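Local structure of glutathione S-transferase 2 (Heligmosomoides polygyrus, 1TW9) at residues A[4-9]-A[16-21]; A[31-36]-A[195-200]; A[162-167]-A[173-178]. The protein probably catalyses the transfer of glutathione onto electrophilic substrates, giving an S-substituted glutathione and releasing a halide anion, as a sigma-type glutathione transferase. All coordinates share one frame; numbering follows the deposited sequence.

The three contacts run outward from the thioredoxin-like N-terminal domain into the helical C-terminal domain. Contact 1 packs helix 16-24 on strand 4-9; contact 2, its centre 8 Å away, brings helix 192-200 against the neighbouring strand 30-34. The two are joined through Trp197 NE1 and Glu16 OE2, 2.7 Å apart in a probable hydrogen bond. Contact 3 lies inside the helical domain, its centre 23 Å from that of contact 1, yet Glu162 OE2 still reaches Gln20 NE2 at 3.0 Å. No glutathione is bound in this apo structure; in this superfamily the N-terminal domain supplies most of the glutathione site.

Contact 1: A[4-9]-A[16-21]; sequences YKLTYF and ECARQV. Unlike the reference sequence in segment 16-21: Val21 (reference Ile).
Leu6 reaches from the strand toward the helix and rests its CD2 methyl on the aliphatic part of Arg19. The arginine is the side chain to trace. Its CB sets the course: with CG anti to the carbonyl carbon (chi1 -62°), the chain leaves the helix and runs extended across the end of the leucine at about a right angle. CG packs 3.5 Å from Leu6 CD2, and NE lies 4.2 Å from the same methyl, which also packs on Ala18 CB. This is the first strand and helix of the beta-alpha-beta unit that opens the thioredoxin-like domain of glutathione transferases; the short axes run at 151° to each other, so that the chain returns over the sheet nearly antiparallel before entering strand 30-34. Farther along, the guanidinium spreads its nitrogens among different partners. NH2 comes to the edge of the Tyr8 ring, 3.7 Å from CD2, with the two planes 61° apart, and approaches Phe9 O at 3.4 Å from within the guanidinium plane. NH1 binds Gly11 O in the connecting loop and forms a salt bridge to Glu16 OE1 at 3.1 Å, one turn back on its own helix. NE is paired with Asp31 of the next strand, and the two carboxylates, Glu16 and Asp31, probably help to stabilise the positive charge. Glu16 is in turn held by Gln20, whose NE2 meets OE2 at 3.0 Å on the anti lone pair, while Tyr8 OH is bonded to Ala14 N.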
loop_
_atom_site.group_PDB
_atom_site.type_symbol
_atom_site.label_atom_id
_atom_site.label_comp_id
_atom_site.label_asym_id
_atom_site.label_seq_id
_atom_site.Cartn_x
_atom_site.Cartn_y
_atom_site.Cartn_z
ATOM N N TYR A 4 10.401 -13.266 -15.398
ATOM C CA TYR A 4 10.259 -12.037 -14.607
ATOM C C TYR A 4 11.254 -10.997 -15.088
ATOM O O TYR A 4 12.438 -11.306 -15.319
ATOM C CB TYR A 4 10.558 -12.268 -13.118
ATOM C CG TYR A 4 9.601 -13.201 -12.450
ATOM C CD1 TYR A 4 8.372 -12.731 -12.021
ATOM C CD2 TYR A 4 9.916 -14.487 -12.217
ATOM C CE1 TYR A 4 7.427 -13.555 -11.423
ATOM C CE2 TYR A 4 9.004 -15.357 -11.612
ATOM C CZ TYR A 4 7.752 -14.873 -11.204
ATOM O OH TYR A 4 6.846 -15.708 -10.560
ATOM N N LYS A 5 10.777 -9.779 -15.298
ATOM C CA LYS A 5 11.642 -8.693 -15.637
ATOM C C LYS A 5 11.291 -7.573 -14.703
ATOM O O LYS A 5 10.121 -7.198 -14.586
ATOM C CB LYS A 5 11.424 -8.237 -17.075
ATOM C CG LYS A 5 12.234 -6.986 -17.441
ATOM C CD LYS A 5 12.182 -6.585 -18.888
ATOM C CE LYS A 5 10.931 -6.002 -19.411
ATOM N NZ LYS A 5 11.209 -5.611 -20.900
ATOM N N LEU A 6 12.281 -7.024 -14.037
ATOM C CA LEU A 6 12.064 -5.868 -13.148
ATOM C C LEU A 6 12.795 -4.658 -13.801
ATOM O O LEU A 6 13.988 -4.749 -14.105
ATOM C CB LEU A 6 12.682 -6.118 -11.803
ATOM C CG LEU A 6 12.383 -4.993 -10.768
ATOM C CD1 LEU A 6 10.932 -4.831 -10.373
ATOM C CD2 LEU A 6 13.308 -5.185 -9.508
ATOM N N THR A 7 12.064 -3.565 -14.034
ATOM C CA THR A 7 12.651 -2.359 -14.647
ATOM C C THR A 7 12.610 -1.241 -13.559
ATOM O O THR A 7 11.556 -0.955 -12.945
ATOM C CB THR A 7 11.854 -1.965 -15.896
ATOM O OG1 THR A 7 11.999 -2.997 -16.913
ATOM C CG2 THR A 7 12.469 -0.721 -16.484
ATOM N N TYR A 8 13.770 -0.617 -13.363
ATOM C CA TYR A 8 13.929 0.434 -12.377
ATOM C C TYR A 8 15.165 1.242 -12.784
ATOM O O TYR A 8 15.754 0.993 -13.799
ATOM C CB TYR A 8 14.001 -0.133 -10.955
ATOM C CG TYR A 8 13.978 0.931 -9.889
ATOM C CD1 TYR A 8 12.920 1.815 -9.790
ATOM C CD2 TYR A 8 15.024 1.075 -9.001
ATOM C CE1 TYR A 8 12.917 2.794 -8.835
ATOM C CE2 TYR A 8 15.042 2.046 -8.080
ATOM C CZ TYR A 8 13.945 2.920 -7.984
ATOM O OH TYR A 8 13.925 3.928 -7.031
ATOM N N PHE A 9 15.529 2.237 -11.992
ATOM C CA PHE A 9 16.764 2.934 -12.151
ATOM C C PHE A 9 17.932 2.144 -11.592
ATOM O O PHE A 9 17.740 1.074 -10.957
ATOM C CB PHE A 9 16.645 4.283 -11.471
ATOM C CG PHE A 9 15.645 5.170 -12.133
ATOM C CD1 PHE A 9 15.843 5.571 -13.446
ATOM C CD2 PHE A 9 14.528 5.609 -11.470
ATOM C CE1 PHE A 9 14.932 6.374 -14.090
ATOM C CE2 PHE A 9 13.628 6.453 -12.129
ATOM C CZ PHE A 9 13.842 6.803 -13.424
ATOM N N GLU A 16 14.447 -2.183 -4.738
ATOM C CA GLU A 16 15.275 -3.106 -3.990
ATOM C C GLU A 16 14.480 -4.181 -3.250
ATOM O O GLU A 16 14.933 -5.294 -3.173
ATOM C CB GLU A 16 16.154 -2.368 -3.030
ATOM C CG GLU A 16 17.229 -3.186 -2.328
ATOM C CD GLU A 16 18.268 -3.806 -3.218
ATOM O OE1 GLU A 16 18.355 -3.478 -4.416
ATOM O OE2 GLU A 16 19.052 -4.622 -2.686
ATOM N N CYS A 17 13.333 -3.841 -2.683
ATOM C CA CYS A 17 12.590 -4.870 -1.905
ATOM C C CYS A 17 12.209 -5.993 -2.853
ATOM O O CYS A 17 12.494 -7.179 -2.594
ATOM C CB CYS A 17 11.461 -4.173 -1.162
ATOM S SG CYS A 17 10.530 -5.328 -0.146
ATOM N N ALA A 18 11.725 -5.630 -4.035
ATOM C CA ALA A 18 11.440 -6.651 -5.040
ATOM C C ALA A 18 12.668 -7.555 -5.322
ATOM O O ALA A 18 12.557 -8.816 -5.417
ATOM C CB ALA A 18 10.855 -6.030 -6.238
ATOM N N ARG A 19 13.835 -6.931 -5.554
ATOM C CA ARG A 19 15.073 -7.652 -5.826
ATOM C C ARG A 19 15.402 -8.562 -4.710
ATOM O O ARG A 19 15.871 -9.693 -4.898
ATOM C CB ARG A 19 16.224 -6.672 -6.087
ATOM C CG ARG A 19 16.017 -5.774 -7.292
ATOM C CD ARG A 19 17.350 -5.087 -7.599
ATOM N NE ARG A 19 17.224 -4.035 -8.630
ATOM C CZ ARG A 19 17.235 -2.739 -8.363
ATOM N NH1 ARG A 19 17.352 -2.304 -7.107
ATOM N NH2 ARG A 19 17.190 -1.890 -9.364
ATOM N N GLN A 20 15.150 -8.106 -3.478
ATOM C CA GLN A 20 15.432 -8.963 -2.349
ATOM C C GLN A 20 14.412 -10.141 -2.167
ATOM O O GLN A 20 14.785 -11.198 -1.696
ATOM C CB GLN A 20 15.621 -8.172 -1.113
ATOM C CG GLN A 20 16.828 -7.282 -1.190
ATOM C CD GLN A 20 17.173 -6.594 0.060
ATOM O OE1 GLN A 20 16.617 -6.939 1.120
ATOM N NE2 GLN A 20 18.066 -5.628 -0.020
ATOM N N VAL A 21 13.156 -9.944 -2.572
ATOM C CA VAL A 21 12.194 -11.048 -2.599
ATOM C C VAL A 21 12.677 -12.111 -3.582
ATOM O O VAL A 21 12.685 -13.278 -3.302
ATOM C CB VAL A 21 10.790 -10.556 -2.909
ATOM C CG1 VAL A 21 9.857 -11.717 -3.108
ATOM C CG2 VAL A 21 10.292 -9.684 -1.683
#

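Contact 2: A[31-36]-A[195-200]; sequences DVRLTQ and KKWIET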
loop_
_atom_site.group_PDB
_atom_site.type_symbol
_atom_site.label_atom_id
_atom_site.label_comp_id
_atom_site.label_asym_id
_atom_site.label_seq_id
_atom_site.Cartn_x
_atom_site.Cartn_y
_atom_site.Cartn_z
ATOM N N ASP A 31 17.122 -7.977 -14.366
ATOM C CA ASP A 31 17.242 -6.786 -13.530
ATOM C C ASP A 31 17.648 -5.640 -14.478
ATOM O O ASP A 31 18.832 -5.454 -14.815
ATOM C CB ASP A 31 18.299 -6.997 -12.446
ATOM C CG ASP A 31 18.317 -5.909 -11.402
ATOM O OD1 ASP A 31 17.260 -5.270 -11.226
ATOM O OD2 ASP A 31 19.368 -5.684 -10.702
ATOM N N VAL A 32 16.638 -4.928 -14.952
ATOM C CA VAL A 32 16.825 -3.825 -15.916
ATOM C C VAL A 32 16.979 -2.489 -15.188
ATOM O O VAL A 32 16.110 -2.074 -14.435
ATOM C CB VAL A 32 15.697 -3.759 -16.979
ATOM C CG1 VAL A 32 15.933 -2.607 -17.918
ATOM C CG2 VAL A 32 15.611 -5.144 -17.731
ATOM N N ARG A 33 18.137 -1.848 -15.425
ATOM C CA ARG A 33 18.517 -0.642 -14.717
ATOM C C ARG A 33 18.704 0.430 -15.782
ATOM O O ARG A 33 19.719 0.476 -16.497
ATOM C CB ARG A 33 19.803 -0.836 -13.923
ATOM C CG ARG A 33 19.618 -1.755 -12.767
ATOM C CD ARG A 33 20.912 -2.220 -12.099
ATOM N NE ARG A 33 20.627 -3.095 -11.007
ATOM C CZ ARG A 33 20.742 -2.772 -9.719
ATOM N NH1 ARG A 33 21.264 -1.597 -9.354
ATOM N NH2 ARG A 33 20.398 -3.642 -8.791
ATOM N N LEU A 34 17.710 1.284 -15.852
ATOM C CA LEU A 34 17.683 2.347 -16.828
ATOM C C LEU A 34 18.467 3.555 -16.396
ATOM O O LEU A 34 18.497 3.894 -15.233
ATOM C CB LEU A 34 16.232 2.752 -17.054
ATOM C CG LEU A 34 15.274 1.672 -17.561
ATOM C CD1 LEU A 34 13.931 2.242 -17.725
ATOM C CD2 LEU A 34 15.752 1.030 -18.883
ATOM N N THR A 35 19.052 4.261 -17.372
ATOM C CA THR A 35 19.490 5.611 -17.145
ATOM C C THR A 35 18.282 6.553 -17.316
ATOM O O THR A 35 17.259 6.177 -17.895
ATOM C CB THR A 35 20.583 6.003 -18.147
ATOM O OG1 THR A 35 20.076 5.897 -19.494
ATOM C CG2 THR A 35 21.781 5.011 -18.121
ATOM N N GLN A 36 18.407 7.765 -16.803
ATOM C CA GLN A 36 17.380 8.788 -17.019
ATOM C C GLN A 36 17.137 8.944 -18.515
ATOM O O GLN A 36 16.007 9.144 -18.956
ATOM C CB GLN A 36 17.810 10.144 -16.456
ATOM C CG GLN A 36 16.753 10.904 -15.633
ATOM C CD GLN A 36 15.308 10.702 -16.088
ATOM O OE1 GLN A 36 14.436 10.442 -15.270
ATOM N NE2 GLN A 36 15.056 10.852 -17.380
ATOM N N LYS A 195 22.218 -11.906 2.254
ATOM C CA LYS A 195 23.633 -11.569 2.410
ATOM C C LYS A 195 24.372 -11.668 1.118
ATOM O O LYS A 195 25.123 -10.783 0.775
ATOM C CB LYS A 195 24.272 -12.552 3.388
ATOM C CG LYS A 195 25.722 -12.266 3.802
ATOM C CD LYS A 195 26.209 -13.312 4.823
ATOM C CE LYS A 195 27.728 -13.231 5.063
ATOM N NZ LYS A 195 28.090 -13.614 6.441
ATOM N N LYS A 196 24.113 -12.754 0.400
ATOM C CA LYS A 196 24.750 -12.971 -0.918
ATOM C C LYS A 196 24.377 -11.873 -1.907
ATOM O O LYS A 196 25.248 -11.332 -2.651
ATOM C CB LYS A 196 24.301 -14.280 -1.497
ATOM C CG LYS A 196 24.989 -14.629 -2.802
ATOM C CD LYS A 196 24.211 -15.722 -3.497
ATOM C CE LYS A 196 25.049 -16.561 -4.479
ATOM N NZ LYS A 196 24.174 -17.248 -5.489
ATOM N N TRP A 197 23.119 -11.491 -1.911
ATOM C CA TRP A 197 22.655 -10.435 -2.817
ATOM C C TRP A 197 23.324 -9.108 -2.417
ATOM O O TRP A 197 23.780 -8.374 -3.280
ATOM C CB TRP A 197 21.133 -10.276 -2.804
ATOM C CG TRP A 197 20.672 -9.026 -3.467
ATOM C CD1 TRP A 197 20.112 -7.978 -2.870
ATOM C CD2 TRP A 197 20.812 -8.672 -4.855
ATOM N NE1 TRP A 197 19.854 -6.977 -3.772
ATOM C CE2 TRP A 197 20.271 -7.396 -5.017
ATOM C CE3 TRP A 197 21.385 -9.285 -5.980
ATOM C CZ2 TRP A 197 20.277 -6.718 -6.235
ATOM C CZ3 TRP A 197 21.305 -8.608 -7.180
ATOM C CH2 TRP A 197 20.820 -7.340 -7.283
ATOM N N ILE A 198 23.344 -8.808 -1.133
ATOM C CA ILE A 198 23.952 -7.543 -0.669
ATOM C C ILE A 198 25.419 -7.460 -1.035
ATOM O O ILE A 198 25.909 -6.376 -1.526
ATOM C CB ILE A 198 23.678 -7.323 0.812
ATOM C CG1 ILE A 198 22.178 -7.098 1.013
ATOM C CG2 ILE A 198 24.528 -6.168 1.316
ATOM C CD1 ILE A 198 21.800 -7.048 2.460
ATOM N N GLU A 199 26.129 -8.599 -0.949
ATOM C CA GLU A 199 27.527 -8.665 -1.295
ATOM C C GLU A 199 27.776 -8.448 -2.764
ATOM O O GLU A 199 28.881 -8.004 -3.097
ATOM C CB GLU A 199 28.117 -10.032 -0.945
ATOM C CG GLU A 199 28.183 -10.287 0.521
ATOM C CD GLU A 199 28.620 -11.709 0.829
ATOM O OE1 GLU A 199 28.669 -12.590 -0.096
ATOM O OE2 GLU A 199 28.891 -11.927 2.003
ATOM N N THR A 200 26.797 -8.779 -3.611
ATOM C CA THR A 200 26.920 -8.784 -5.054
ATOM C C THR A 200 26.165 -7.723 -5.851
ATOM O O THR A 200 26.424 -7.571 -7.061
ATOM C CB THR A 200 26.592 -10.144 -5.659
ATOM O OG1 THR A 200 25.231 -10.493 -5.429
ATOM C CG2 THR A 200 27.403 -11.230 -5.008
#
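Trp197 brings the outer rim of its indole to the carboxylate of Asp31 and the guanidinium of Arg33. CH2 is the atom common to both, 4.1 Å from Asp31 OD2 and 4.0 Å from Arg33 NH2; CZ2 is equally near that nitrogen. Both groups stand at the ring edge, close to its plane, with the carboxylate turned 67° and the guanidinium 48° from it, so neither lies over the aromatic face. The indole gets there because CG is anti to the backbone N (chi1 167°), which swings the six-membered ring off the helix toward the strand. Here the last helix of the C-terminal domain meets an edge strand of the thioredoxin-like sheet, and the small surface contact forms part of the interface between the two domains. Arg33 runs extended from CG to NE and grips Asp31 side-on, both nitrogens converging on OD2: NE at 2.9 Å from above the carboxylate plane, NH2 at 3.0 Å on the syn lone pair. A leucine in its place would probably leave OD2 without these two donors and the carboxylate held less firmly, and remove the cationic group from the indole edge. Arg33 NH1 binds Asn10. Trp197 NE1 donates to Glu16, which helps to hold the rotation of the ring.

Contact 3: A[162-167]-A[173-178]; sequences EHVADM and EYIEGF
Met167 sets its CB squarely over the face of the Tyr174 ring, a CH-pi contact with 3.6 Å from CB to the ring centroid and only 9° off the ring normal. Its CG follows across the same ring, 3.9 Å from Tyr174 CE1. The bend at chi2 then leaves SD 5.5 Å from the centroid in an oblique Met-aromatic contact, while Met167 CG also lies over a face of His163 near its rim. The phenol is thrust toward the helix by having CG anti to the backbone N (chi1 -177°). At its edge Val164 CG2 stands 4.1 Å from Tyr174 CE2, and the other methyl of the valine, CG1, packs 3.7 Å from Ile175 CD1, so one branched side chain serves both neighbours. The hydroxyl at the end of the ring lies by the edge of the imidazole, with Tyr174 OH 3.5 Å from His163 CD2 and the ring planes 82° apart. What positions these groups lies one shell out. Tyr98 OH hydrogen-bonds to both Tyr174 OH and His163 NE2, joining the two polar ends within a buried setting, and Arg129 of helix 119-142 holds the carbonyls of Glu173 and Tyr174. Beyond the aromatic ring the chain makes a type II beta turn, closed by Phe178 N to Ile175 O at 3.0 Å, with Gly177 taking the positive phi. Phe178 sits at the N-cap position of helix 179-189; the loop, folded back on the helix it has just left, joins two successive helices, 155-170 and 179-189, of the all-helical C-terminal domain of glutathione transferases.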
loop_
_atom_site.group_PDB
_atom_site.type_symbol
_atom_site.label_atom_id
_atom_site.label_comp_id
_atom_site.label_asym_id
_atom_site.label_seq_id
_atom_site.Cartn_x
_atom_site.Cartn_y
_atom_site.Cartn_z
ATOM N N GLU A 162 16.358 -3.229 5.303
ATOM C CA GLU A 162 17.176 -2.510 4.329
ATOM C C GLU A 162 17.233 -1.026 4.598
ATOM O O GLU A 162 18.284 -0.397 4.520
ATOM C CB GLU A 162 16.643 -2.789 2.900
ATOM C CG GLU A 162 17.343 -2.001 1.794
ATOM C CD GLU A 162 18.784 -2.469 1.476
ATOM O OE1 GLU A 162 19.538 -1.636 0.917
ATOM O OE2 GLU A 162 19.230 -3.617 1.825
ATOM N N HIS A 163 16.106 -0.447 5.026
ATOM C CA HIS A 163 16.051 0.942 5.348
ATOM C C HIS A 163 16.938 1.222 6.555
ATOM O O HIS A 163 17.722 2.155 6.549
ATOM C CB HIS A 163 14.614 1.388 5.640
ATOM C CG HIS A 163 14.518 2.841 6.005
ATOM N ND1 HIS A 163 14.826 3.864 5.120
ATOM C CD2 HIS A 163 14.276 3.439 7.197
ATOM C CE1 HIS A 163 14.723 5.017 5.747
ATOM N NE2 HIS A 163 14.391 4.791 7.006
ATOM N N VAL A 164 16.822 0.404 7.567
ATOM C CA VAL A 164 17.580 0.563 8.799
ATOM C C VAL A 164 19.094 0.459 8.536
ATOM O O VAL A 164 19.862 1.247 9.085
ATOM C CB VAL A 164 17.034 -0.434 9.887
ATOM C CG1 VAL A 164 17.940 -0.434 11.129
ATOM C CG2 VAL A 164 15.612 -0.055 10.247
ATOM N N ALA A 165 19.501 -0.467 7.672
ATOM C CA ALA A 165 20.896 -0.623 7.280
ATOM C C ALA A 165 21.411 0.602 6.586
ATOM O O ALA A 165 22.485 1.143 6.895
ATOM C CB ALA A 165 21.072 -1.863 6.366
ATOM N N ASP A 166 20.614 1.076 5.646
ATOM C CA ASP A 166 20.934 2.251 4.895
ATOM C C ASP A 166 21.053 3.481 5.777
ATOM O O ASP A 166 22.064 4.202 5.700
ATOM C CB ASP A 166 19.838 2.509 3.903
ATOM C CG ASP A 166 20.091 3.736 3.050
ATOM O OD1 ASP A 166 21.251 4.115 2.789
ATOM O OD2 ASP A 166 19.132 4.390 2.597
ATOM N N MET A 167 20.039 3.748 6.585
ATOM C CA MET A 167 20.106 4.922 7.477
ATOM C C MET A 167 21.256 4.825 8.485
ATOM O O MET A 167 21.871 5.859 8.824
ATOM C CB MET A 167 18.780 5.118 8.205
ATOM C CG MET A 167 17.592 5.422 7.308
ATOM S SD MET A 167 17.861 6.932 6.337
ATOM C CE MET A 167 18.267 6.088 4.827
ATOM N N GLU A 173 24.042 7.023 14.615
ATOM C CA GLU A 173 23.186 7.149 15.793
ATOM C C GLU A 173 21.731 6.710 15.533
ATOM O O GLU A 173 20.923 6.644 16.428
ATOM C CB GLU A 173 23.324 8.531 16.506
ATOM C CG GLU A 173 22.415 9.695 16.120
ATOM C CD GLU A 173 22.619 10.947 17.017
ATOM O OE1 GLU A 173 23.453 11.823 16.644
ATOM O OE2 GLU A 173 21.960 11.096 18.104
ATOM N N TYR A 174 21.388 6.407 14.288
ATOM C CA TYR A 174 20.005 6.031 13.941
ATOM C C TYR A 174 19.455 4.912 14.811
ATOM O O TYR A 174 18.300 4.912 15.177
ATOM C CB TYR A 174 19.943 5.675 12.469
ATOM C CG TYR A 174 18.558 5.322 11.932
ATOM C CD1 TYR A 174 17.718 6.286 11.442
ATOM C CD2 TYR A 174 18.132 4.027 11.893
ATOM C CE1 TYR A 174 16.450 5.953 10.977
ATOM C CE2 TYR A 174 16.903 3.681 11.413
ATOM C CZ TYR A 174 16.046 4.665 10.990
ATOM O OH TYR A 174 14.779 4.387 10.534
ATOM N N ILE A 175 20.305 3.935 15.086
ATOM C CA ILE A 175 19.938 2.755 15.791
ATOM C C ILE A 175 20.117 2.805 17.311
ATOM O O ILE A 175 19.707 1.871 18.045
ATOM C CB ILE A 175 20.761 1.618 15.120
ATOM C CG1 ILE A 175 19.955 0.357 15.128
ATOM C CG2 ILE A 175 22.156 1.566 15.571
ATOM C CD1 ILE A 175 18.547 0.544 14.598
ATOM N N GLU A 176 20.650 3.916 17.782
ATOM C CA GLU A 176 20.871 4.051 19.192
ATOM C C GLU A 176 19.498 4.184 19.839
ATOM O O GLU A 176 18.654 4.981 19.378
ATOM C CB GLU A 176 21.777 5.234 19.501
ATOM C CG GLU A 176 23.209 5.053 19.037
ATOM C CD GLU A 176 24.138 6.207 19.379
ATOM O OE1 GLU A 176 23.703 7.116 20.130
ATOM O OE2 GLU A 176 25.333 6.182 18.966
ATOM N N GLY A 177 19.242 3.365 20.853
ATOM C CA GLY A 177 17.929 3.350 21.510
ATOM C C GLY A 177 16.997 2.271 21.046
ATOM O O GLY A 177 15.909 2.070 21.613
ATOM N N PHE A 178 17.440 1.512 20.050
ATOM C CA PHE A 178 16.559 0.511 19.362
ATOM C C PHE A 178 17.331 -0.783 19.111
ATOM O O PHE A 178 17.522 -1.189 17.952
ATOM C CB PHE A 178 16.089 1.107 18.057
ATOM C CG PHE A 178 15.265 2.329 18.256
ATOM C CD1 PHE A 178 15.804 3.570 18.106
ATOM C CD2 PHE A 178 14.028 2.214 18.813
ATOM C CE1 PHE A 178 15.038 4.739 18.400
ATOM C CE2 PHE A 178 13.224 3.332 19.066
ATOM C CZ PHE A 178 13.777 4.618 18.888
#